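PDB 3F7W: putative fructosamine-3-kinase from Thermobifida fusca YX, which probably acts as a kinase of the fructosamine kinase family, phosphorylating a substrate such as a ketoamine, a role that remains putative. Local coordinates for residues A111-G116 with A221-L226; G126-L131 with L151-R156; P165-L170 with T277-A282. All blocks are in the same frame, centred on the assembly; numbering follows the deposited sequence. Where two conformers were deposited one is given.

Interaction 1. Residues A111-G116 with A221-L226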
loop_
_atom_site.group_PDB
_atom_site.type_symbol
_atom_site.label_atom_id
_atom_site.label_comp_id
_atom_site.label_asym_id
_atom_site.label_seq_id
_atom_site.Cartn_x
_atom_site.Cartn_y
_atom_site.Cartn_z
ATOM N N ALA A 111 -8.946 7.783 -10.644
ATOM C CA ALA A 111 -9.488 6.752 -11.542
ATOM C C ALA A 111 -9.245 5.347 -10.959
ATOM O O ALA A 111 -10.095 4.470 -11.051
ATOM C CB ALA A 111 -8.870 6.867 -12.933
HETATM N N MSE A 112 -8.079 5.179 -10.342
HETATM C CA MSE A 112 -7.696 3.928 -9.695
HETATM C C MSE A 112 -8.709 3.614 -8.590
HETATM O O MSE A 112 -9.298 2.534 -8.592
HETATM C CB MSE A 112 -6.287 3.997 -9.080
HETATM C CG MSE A 112 -5.856 2.719 -8.369
HETATM SE SE MSE A 112 -4.073 2.914 -7.650
HETATM C CE MSE A 112 -4.671 3.729 -5.977
ATOM N N HIS A 113 -8.918 4.554 -7.678
ATOM C CA HIS A 113 -9.872 4.360 -6.580
ATOM C C HIS A 113 -11.304 4.079 -7.064
ATOM O O HIS A 113 -11.984 3.180 -6.553
ATOM C CB HIS A 113 -9.907 5.582 -5.683
ATOM C CG HIS A 113 -8.692 5.744 -4.824
ATOM N ND1 HIS A 113 -8.397 6.921 -4.182
ATOM C CD2 HIS A 113 -7.719 4.867 -4.476
ATOM C CE1 HIS A 113 -7.305 6.761 -3.459
ATOM N NE2 HIS A 113 -6.848 5.534 -3.653
ATOM N N LEU A 114 -11.748 4.849 -8.047
ATOM C CA LEU A 114 -13.139 4.785 -8.517
ATOM C C LEU A 114 -13.462 3.594 -9.423
ATOM O O LEU A 114 -14.624 3.385 -9.782
ATOM C CB LEU A 114 -13.539 6.124 -9.149
ATOM C CG LEU A 114 -14.140 7.143 -8.148
ATOM C CD1 LEU A 114 -13.309 7.331 -6.866
ATOM C CD2 LEU A 114 -14.321 8.469 -8.825
ATOM N N ALA A 115 -12.460 2.813 -9.796
ATOM C CA ALA A 115 -12.710 1.486 -10.369
ATOM C C ALA A 115 -13.620 0.697 -9.415
ATOM O O ALA A 115 -14.425 -0.097 -9.841
ATOM C CB ALA A 115 -11.389 0.769 -10.615
ATOM N N GLY A 116 -13.495 0.958 -8.112
ATOM C CA GLY A 116 -14.433 0.453 -7.130
ATOM C C GLY A 116 -14.266 -1.017 -6.792
ATOM O O GLY A 116 -13.586 -1.761 -7.479
ATOM N N ALA A 221 -7.934 6.479 3.001
ATOM C CA ALA A 221 -6.756 5.798 3.528
ATOM C C ALA A 221 -5.516 6.151 2.729
ATOM O O ALA A 221 -4.489 6.520 3.293
ATOM C CB ALA A 221 -6.960 4.251 3.557
ATOM N N ASP A 222 -5.600 6.040 1.411
ATOM C CA ASP A 222 -4.408 6.267 0.568
ATOM C C ASP A 222 -3.945 7.718 0.663
ATOM O O ASP A 222 -2.760 8.006 0.790
ATOM C CB ASP A 222 -4.695 5.907 -0.907
ATOM C CG ASP A 222 -4.542 4.386 -1.223
ATOM O OD1 ASP A 222 -4.110 3.575 -0.370
ATOM O OD2 ASP A 222 -4.873 4.011 -2.375
ATOM N N LEU A 223 -4.898 8.641 0.609
ATOM C CA LEU A 223 -4.578 10.065 0.702
ATOM C C LEU A 223 -4.028 10.424 2.080
ATOM O O LEU A 223 -3.172 11.294 2.199
ATOM C CB LEU A 223 -5.800 10.915 0.351
ATOM C CG LEU A 223 -5.990 11.234 -1.145
ATOM C CD1 LEU A 223 -5.674 10.037 -2.005
ATOM C CD2 LEU A 223 -7.397 11.732 -1.400
ATOM N N ALA A 224 -4.518 9.751 3.117
ATOM C CA ALA A 224 -4.030 9.986 4.475
ATOM C C ALA A 224 -2.598 9.444 4.624
ATOM O O ALA A 224 -1.809 10.004 5.363
ATOM C CB ALA A 224 -4.951 9.351 5.510
HETATM N N MSE A 225 -2.276 8.367 3.914
HETATM C CA MSE A 225 -0.923 7.813 3.948
HETATM C C MSE A 225 0.048 8.740 3.234
HETATM O O MSE A 225 1.188 8.904 3.678
HETATM C CB MSE A 225 -0.869 6.398 3.346
HETATM C CG MSE A 225 0.441 5.712 3.470
HETATM SE SE MSE A 225 0.849 5.406 5.379
HETATM C CE MSE A 225 2.115 3.871 5.264
ATOM N N LEU A 226 -0.390 9.332 2.124
ATOM C CA LEU A 226 0.433 10.359 1.446
ATOM C C LEU A 226 0.749 11.511 2.405
ATOM O O LEU A 226 1.877 12.005 2.469
ATOM C CB LEU A 226 -0.254 10.872 0.179
ATOM C CG LEU A 226 -0.331 9.870 -0.979
ATOM C CD1 LEU A 226 -1.226 10.477 -2.089
ATOM C CD2 LEU A 226 1.100 9.509 -1.481
#
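His113 and Asp222 mark the point where the two backbones come nearest, their CA atoms 9.2 Å apart, so the gap between the segments is spanned by side chains. His113 lies near the C-terminal end of helix 99-114, after which the chain leaves helical geometry with a positive phi at Gly116; Asp222 lies near the start of helix 219-229. The contact rests on one hydrogen bond, from His113 NE2 to Asp222 OD2, 2.8 Å long with an N-H...O angle of 160°. The oxygen lies at the ring edge, nearly in the imidazole plane, whereas the nitrogen meets the carboxylate on its anti side and 25° out of its plane, the two planes being inclined to each other. With its CG turned away from the carbonyl carbon (chi1 -73°), His113 reaches across toward the other helix. The selenomethionine Met112 runs out extended and then bends at its last torsion, carrying its methyl CE to 3.6 Å from Asp222 OD2, roughly perpendicular to the aspartate. In the modelled conformer of Leu223, CD1 lies 3.9 Å from His113 CE1, a less certain contact since a second conformer exists. Both ends of the buried pair have further partners: His113 ND1 bonds to Tyr241 OH, while Asp222 OD2 and OD1 accept from the backbone nitrogens of His192 and Gly193. Two N-H groups thus grip OD2, which should favour a charged carboxylate. An aspartate near the start of this helix that holds the backbone of the His-Gly-Asp segment, and is in turn bonded by a histidine of an earlier helix, is known from the C-terminal lobe of protein kinases, where it fixes the catalytic loop; here it probably does the same.

Interaction 2. Residues G126-L131 with L151-R156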
loop_
_atom_site.group_PDB
_atom_site.type_symbol
_atom_site.label_atom_id
_atom_site.label_comp_id
_atom_site.label_asym_id
_atom_site.label_seq_id
_atom_site.Cartn_x
_atom_site.Cartn_y
_atom_site.Cartn_z
ATOM N N GLY A 126 -4.228 -11.332 2.645
ATOM C CA GLY A 126 -3.401 -10.148 2.572
ATOM C C GLY A 126 -2.161 -10.116 3.427
ATOM O O GLY A 126 -2.020 -10.880 4.397
ATOM N N TYR A 127 -1.256 -9.223 3.042
ATOM C CA TYR A 127 -0.066 -8.892 3.804
ATOM C C TYR A 127 0.157 -7.392 3.793
ATOM O O TYR A 127 -0.134 -6.682 2.796
ATOM C CB TYR A 127 1.195 -9.573 3.234
ATOM C CG TYR A 127 1.264 -11.045 3.551
ATOM C CD1 TYR A 127 1.835 -11.478 4.751
ATOM C CD2 TYR A 127 0.679 -11.992 2.717
ATOM C CE1 TYR A 127 1.875 -12.830 5.085
ATOM C CE2 TYR A 127 0.734 -13.344 3.034
ATOM C CZ TYR A 127 1.318 -13.757 4.223
ATOM O OH TYR A 127 1.365 -15.109 4.553
ATOM N N ILE A 128 0.777 -6.941 4.877
ATOM C CA ILE A 128 1.279 -5.582 4.977
ATOM C C ILE A 128 2.719 -5.771 5.469
ATOM O O ILE A 128 2.963 -6.204 6.595
ATOM C CB ILE A 128 0.348 -4.718 5.863
ATOM C CG1 ILE A 128 0.771 -3.235 5.815
ATOM C CG2 ILE A 128 0.268 -5.261 7.341
ATOM C CD1 ILE A 128 0.479 -2.532 4.424
ATOM N N GLY A 129 3.667 -5.533 4.566
ATOM C CA GLY A 129 5.020 -6.071 4.684
ATOM C C GLY A 129 4.963 -7.579 4.901
ATOM O O GLY A 129 4.245 -8.265 4.179
ATOM N N PRO A 130 5.682 -8.088 5.911
ATOM C CA PRO A 130 5.622 -9.505 6.264
ATOM C C PRO A 130 4.470 -9.871 7.203
ATOM O O PRO A 130 4.333 -11.047 7.561
ATOM C CB PRO A 130 6.964 -9.728 6.982
ATOM C CG PRO A 130 7.214 -8.444 7.705
ATOM C CD PRO A 130 6.601 -7.335 6.802
ATOM N N LEU A 131 3.654 -8.903 7.632
ATOM C CA LEU A 131 2.588 -9.211 8.582
ATOM C C LEU A 131 1.327 -9.612 7.849
ATOM O O LEU A 131 0.965 -8.946 6.854
ATOM C CB LEU A 131 2.238 -8.011 9.485
ATOM C CG LEU A 131 3.280 -7.562 10.495
ATOM C CD1 LEU A 131 2.788 -6.257 11.214
ATOM C CD2 LEU A 131 3.568 -8.688 11.456
ATOM N N LEU A 151 -7.552 -3.573 15.360
ATOM C CA LEU A 151 -7.413 -4.427 16.548
ATOM C C LEU A 151 -6.248 -5.431 16.444
ATOM O O LEU A 151 -5.488 -5.599 17.403
ATOM C CB LEU A 151 -8.735 -5.131 16.886
ATOM C CG LEU A 151 -9.795 -4.251 17.562
ATOM C CD1 LEU A 151 -11.182 -4.944 17.719
ATOM C CD2 LEU A 151 -9.295 -3.797 18.929
ATOM N N PRO A 152 -6.109 -6.117 15.302
ATOM C CA PRO A 152 -5.020 -7.096 15.234
ATOM C C PRO A 152 -3.617 -6.512 15.519
ATOM O O PRO A 152 -2.831 -7.136 16.244
ATOM C CB PRO A 152 -5.167 -7.698 13.820
ATOM C CG PRO A 152 -6.570 -7.448 13.446
ATOM C CD PRO A 152 -6.925 -6.121 14.079
ATOM N N TYR A 153 -3.332 -5.310 15.015
ATOM C CA TYR A 153 -2.010 -4.680 15.177
ATOM C C TYR A 153 -1.888 -4.040 16.560
ATOM O O TYR A 153 -0.813 -4.009 17.134
ATOM C CB TYR A 153 -1.769 -3.638 14.062
ATOM C CG TYR A 153 -2.006 -4.290 12.720
ATOM C CD1 TYR A 153 -1.107 -5.243 12.241
ATOM C CD2 TYR A 153 -3.163 -4.058 11.992
ATOM C CE1 TYR A 153 -1.334 -5.912 11.041
ATOM C CE2 TYR A 153 -3.404 -4.723 10.770
ATOM C CZ TYR A 153 -2.480 -5.662 10.324
ATOM O OH TYR A 153 -2.678 -6.369 9.169
ATOM N N LEU A 154 -2.994 -3.519 17.073
ATOM C CA LEU A 154 -3.033 -3.013 18.455
ATOM C C LEU A 154 -2.674 -4.113 19.469
ATOM O O LEU A 154 -1.823 -3.913 20.351
ATOM C CB LEU A 154 -4.406 -2.417 18.767
ATOM C CG LEU A 154 -4.599 -1.765 20.148
ATOM C CD1 LEU A 154 -3.698 -0.509 20.242
ATOM C CD2 LEU A 154 -6.083 -1.390 20.338
ATOM N N ARG A 155 -3.311 -5.275 19.331
ATOM C CA ARG A 155 -3.044 -6.402 20.218
ATOM C C ARG A 155 -1.614 -6.899 20.067
ATOM O O ARG A 155 -0.952 -7.203 21.055
ATOM C CB ARG A 155 -4.020 -7.561 19.971
ATOM C CG ARG A 155 -5.502 -7.202 20.124
ATOM C CD ARG A 155 -5.892 -6.887 21.557
ATOM N NE ARG A 155 -7.278 -6.416 21.627
ATOM C CZ ARG A 155 -7.689 -5.288 22.199
ATOM N NH1 ARG A 155 -6.842 -4.471 22.805
ATOM N NH2 ARG A 155 -8.984 -4.989 22.184
ATOM N N ARG A 156 -1.129 -6.961 18.833
ATOM C CA ARG A 156 0.232 -7.418 18.587
ATOM C C ARG A 156 1.260 -6.481 19.240
ATOM O O ARG A 156 2.183 -6.943 19.900
ATOM C CB ARG A 156 0.498 -7.526 17.088
ATOM C CG ARG A 156 1.819 -8.148 16.789
ATOM C CD ARG A 156 2.093 -8.183 15.309
ATOM N NE ARG A 156 3.437 -8.689 15.107
ATOM C CZ ARG A 156 3.760 -9.981 15.080
ATOM N NH1 ARG A 156 2.835 -10.917 15.239
ATOM N NH2 ARG A 156 5.027 -10.335 14.899
#
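Ile128 and Leu131, the two ends of a type II' beta turn, receive Tyr153 from helix 141-159. The close packing is on the buried side, where Tyr153 is enclosed between these two residues. Ile128 puts its methyl CG2 3.6 Å from Tyr153 OH, while Leu131 CD1 lies 4.1 Å from Tyr153 CE1; the leucine and the tyrosine, coming from opposite backbones, run past one another. Both methyls approach the ring obliquely, and the phenol oxygen is tied to Pro132 O by a hydrogen bond, which limits how far the ring can shift. On the solvent side the exposed Arg156 touches Leu131 through a single methyl. It sets out anti to its own backbone nitrogen (chi1 -173°) and stays extended as far as NE, which brings the guanidinium out to the solvent edge. Leu131 CD2 lies over one of its faces, away from the centre and 3.7 Å from Arg156 NE, so the leucine is shared between phenol and guanidinium. In the fold, the hairpin of strands 126-128 and 131-133 lies against helix 141-159, and helix 251-270 joins them: its Cys268 and Leu269 touch Leu131, and Leu264 and His261 meet Tyr153.

Interaction 3. Residues P165-L170 with T277-A282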
loop_
_atom_site.group_PDB
_atom_site.type_symbol
_atom_site.label_atom_id
_atom_site.label_comp_id
_atom_site.label_asym_id
_atom_site.label_seq_id
_atom_site.Cartn_x
_atom_site.Cartn_y
_atom_site.Cartn_z
ATOM N N PRO A 165 -0.967 -0.363 28.456
ATOM C CA PRO A 165 -2.423 -0.525 28.591
ATOM C C PRO A 165 -3.233 0.782 28.387
ATOM O O PRO A 165 -4.341 0.749 27.849
ATOM C CB PRO A 165 -2.580 -1.075 30.008
ATOM C CG PRO A 165 -1.245 -1.713 30.318
ATOM C CD PRO A 165 -0.244 -0.843 29.649
ATOM N N GLY A 166 -2.652 1.910 28.779
ATOM C CA GLY A 166 -3.242 3.240 28.553
ATOM C C GLY A 166 -3.295 3.620 27.080
ATOM O O GLY A 166 -4.283 4.180 26.619
ATOM N N ASP A 167 -2.231 3.308 26.348
ATOM C CA ASP A 167 -2.216 3.454 24.877
ATOM C C ASP A 167 -3.333 2.643 24.233
ATOM O O ASP A 167 -4.079 3.146 23.413
ATOM C CB ASP A 167 -0.899 2.951 24.287
ATOM C CG ASP A 167 0.307 3.760 24.714
ATOM O OD1 ASP A 167 0.171 4.924 25.173
ATOM O OD2 ASP A 167 1.415 3.200 24.585
ATOM N N VAL A 168 -3.459 1.386 24.646
ATOM C CA VAL A 168 -4.512 0.503 24.139
ATOM C C VAL A 168 -5.901 1.052 24.441
ATOM O O VAL A 168 -6.757 1.085 23.572
ATOM C CB VAL A 168 -4.378 -0.918 24.727
ATOM C CG1 VAL A 168 -5.631 -1.768 24.407
ATOM C CG2 VAL A 168 -3.095 -1.584 24.195
ATOM N N ARG A 169 -6.118 1.491 25.678
ATOM C CA ARG A 169 -7.392 2.107 26.035
ATOM C C ARG A 169 -7.701 3.353 25.204
ATOM O O ARG A 169 -8.855 3.555 24.802
ATOM C CB ARG A 169 -7.441 2.406 27.519
ATOM C CG ARG A 169 -7.876 1.188 28.339
ATOM C CD ARG A 169 -8.204 1.538 29.804
ATOM N NE ARG A 169 -7.054 2.098 30.520
ATOM C CZ ARG A 169 -6.079 1.390 31.099
ATOM N NH1 ARG A 169 -6.078 0.055 31.071
ATOM N NH2 ARG A 169 -5.090 2.033 31.710
ATOM N N LEU A 170 -6.674 4.164 24.928
ATOM C CA LEU A 170 -6.828 5.349 24.077
ATOM C C LEU A 170 -7.295 4.966 22.675
ATOM O O LEU A 170 -8.233 5.567 22.132
ATOM C CB LEU A 170 -5.515 6.152 24.001
ATOM C CG LEU A 170 -5.436 7.220 22.903
ATOM C CD1 LEU A 170 -6.597 8.242 23.019
ATOM C CD2 LEU A 170 -4.067 7.911 22.891
ATOM N N THR A 277 3.764 9.238 17.928
ATOM C CA THR A 277 2.935 9.684 16.788
ATOM C C THR A 277 1.577 8.960 16.814
ATOM O O THR A 277 0.514 9.562 16.599
ATOM C CB THR A 277 3.612 9.429 15.443
ATOM O OG1 THR A 277 4.901 10.054 15.428
ATOM C CG2 THR A 277 2.749 9.989 14.291
ATOM N N LEU A 278 1.619 7.663 17.075
ATOM C CA LEU A 278 0.374 6.901 17.228
ATOM C C LEU A 278 -0.515 7.533 18.301
ATOM O O LEU A 278 -1.705 7.778 18.073
ATOM C CB LEU A 278 0.685 5.437 17.566
ATOM C CG LEU A 278 -0.551 4.586 17.872
ATOM C CD1 LEU A 278 -1.504 4.518 16.686
ATOM C CD2 LEU A 278 -0.139 3.218 18.355
ATOM N N VAL A 279 0.059 7.806 19.478
ATOM C CA VAL A 279 -0.716 8.361 20.580
ATOM C C VAL A 279 -1.296 9.714 20.198
ATOM O O VAL A 279 -2.480 9.964 20.400
ATOM C CB VAL A 279 0.106 8.480 21.887
ATOM C CG1 VAL A 279 -0.683 9.262 22.971
ATOM C CG2 VAL A 279 0.502 7.080 22.371
ATOM N N ASP A 280 -0.458 10.569 19.625
ATOM C CA ASP A 280 -0.875 11.920 19.258
ATOM C C ASP A 280 -2.005 11.870 18.223
ATOM O O ASP A 280 -2.936 12.674 18.263
ATOM C CB ASP A 280 0.306 12.693 18.681
ATOM C CG ASP A 280 1.362 13.057 19.733
ATOM O OD1 ASP A 280 1.110 12.889 20.947
ATOM O OD2 ASP A 280 2.460 13.491 19.323
ATOM N N THR A 281 -1.889 10.926 17.283
ATOM C CA THR A 281 -2.869 10.787 16.184
ATOM C C THR A 281 -4.231 10.258 16.701
ATOM O O THR A 281 -5.300 10.706 16.263
ATOM C CB THR A 281 -2.271 9.916 15.037
ATOM O OG1 THR A 281 -1.037 10.501 14.595
ATOM C CG2 THR A 281 -3.218 9.797 13.837
ATOM N N ALA A 282 -4.176 9.299 17.627
ATOM C CA ALA A 282 -5.359 8.791 18.309
ATOM C C ALA A 282 -6.061 9.922 19.053
ATOM O O ALA A 282 -7.268 10.100 18.926
ATOM C CB ALA A 282 -4.975 7.671 19.282
#
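Asp167 and Leu170 carry the contact from helix 165-176, meeting Val279 and Ala282 of helix 275-286. The local axes approach to 10.3 Å and their directions differ by 35°, so the helices run roughly alongside with the same sense, and the pairs Asp167-Val279 and Leu170-Ala282 lie one turn apart on each. Asp167 comes first. Its CG is held beside its own backbone nitrogen, and OD1 lies 3.6 Å from the methyl CG2 of Val279, which it crosses nearly at a right angle. The polar end of this aspartate is engaged elsewhere: OD2 forms a salt bridge with Arg275 NE and accepts a hydrogen bond from Thr164 N. Val168 follows on another side of the helix and packs on helix 141-159. Leu170 then reaches between Val279 and Ala282. Leaving the backbone anti to N (chi1 166°), it sets CD2 3.6 Å from Val279 CG1 and at the same distance from Val279 O, while its CG lies 3.7 Å from Ala282 CB. The small alanine lets the branch point of the leucine come close, and Arg283 and Leu286 border the same side chain. Thr281, on another side of helix 275-286, packs instead on Pro256, Leu260 and Leu263 of helix 251-270. Between the two segments, then, the chemistry is aliphatic packing, with a carboxylate oxygen and a carbonyl oxygen also lying against methyls; neither of these is a hydrogen bond. Shape therefore sets the spacing of the helices, while Asp167, probably charge-compensated by Arg275, the first residue of helix 275-286, adds a salt bridge that ties the two helices together.

How the interactions relate
All three contacts lie in the largely helical part of the chain, which by analogy with protein kinases corresponds to the C-terminal lobe. The segments come in the order 111-116, 126-131, 151-156, 165-170, 221-226, 277-282: both segments of interaction 2 fall between those of interaction 1, whereas interactions 1 and 3 interlace. Interactions 2 and 3 have centres about 17 Å apart and touch directly, Arg155 NH1 being 3.4 Å from Val168 CG1 where successive helices 141-159 and 165-176 pack. Interaction 1 stands apart, its centre about 20 Å from that of interaction 2 and 26 Å from that of interaction 3. Helix 251-270 borders all three, linking the probable catalytic-loop support to the peripheral helices.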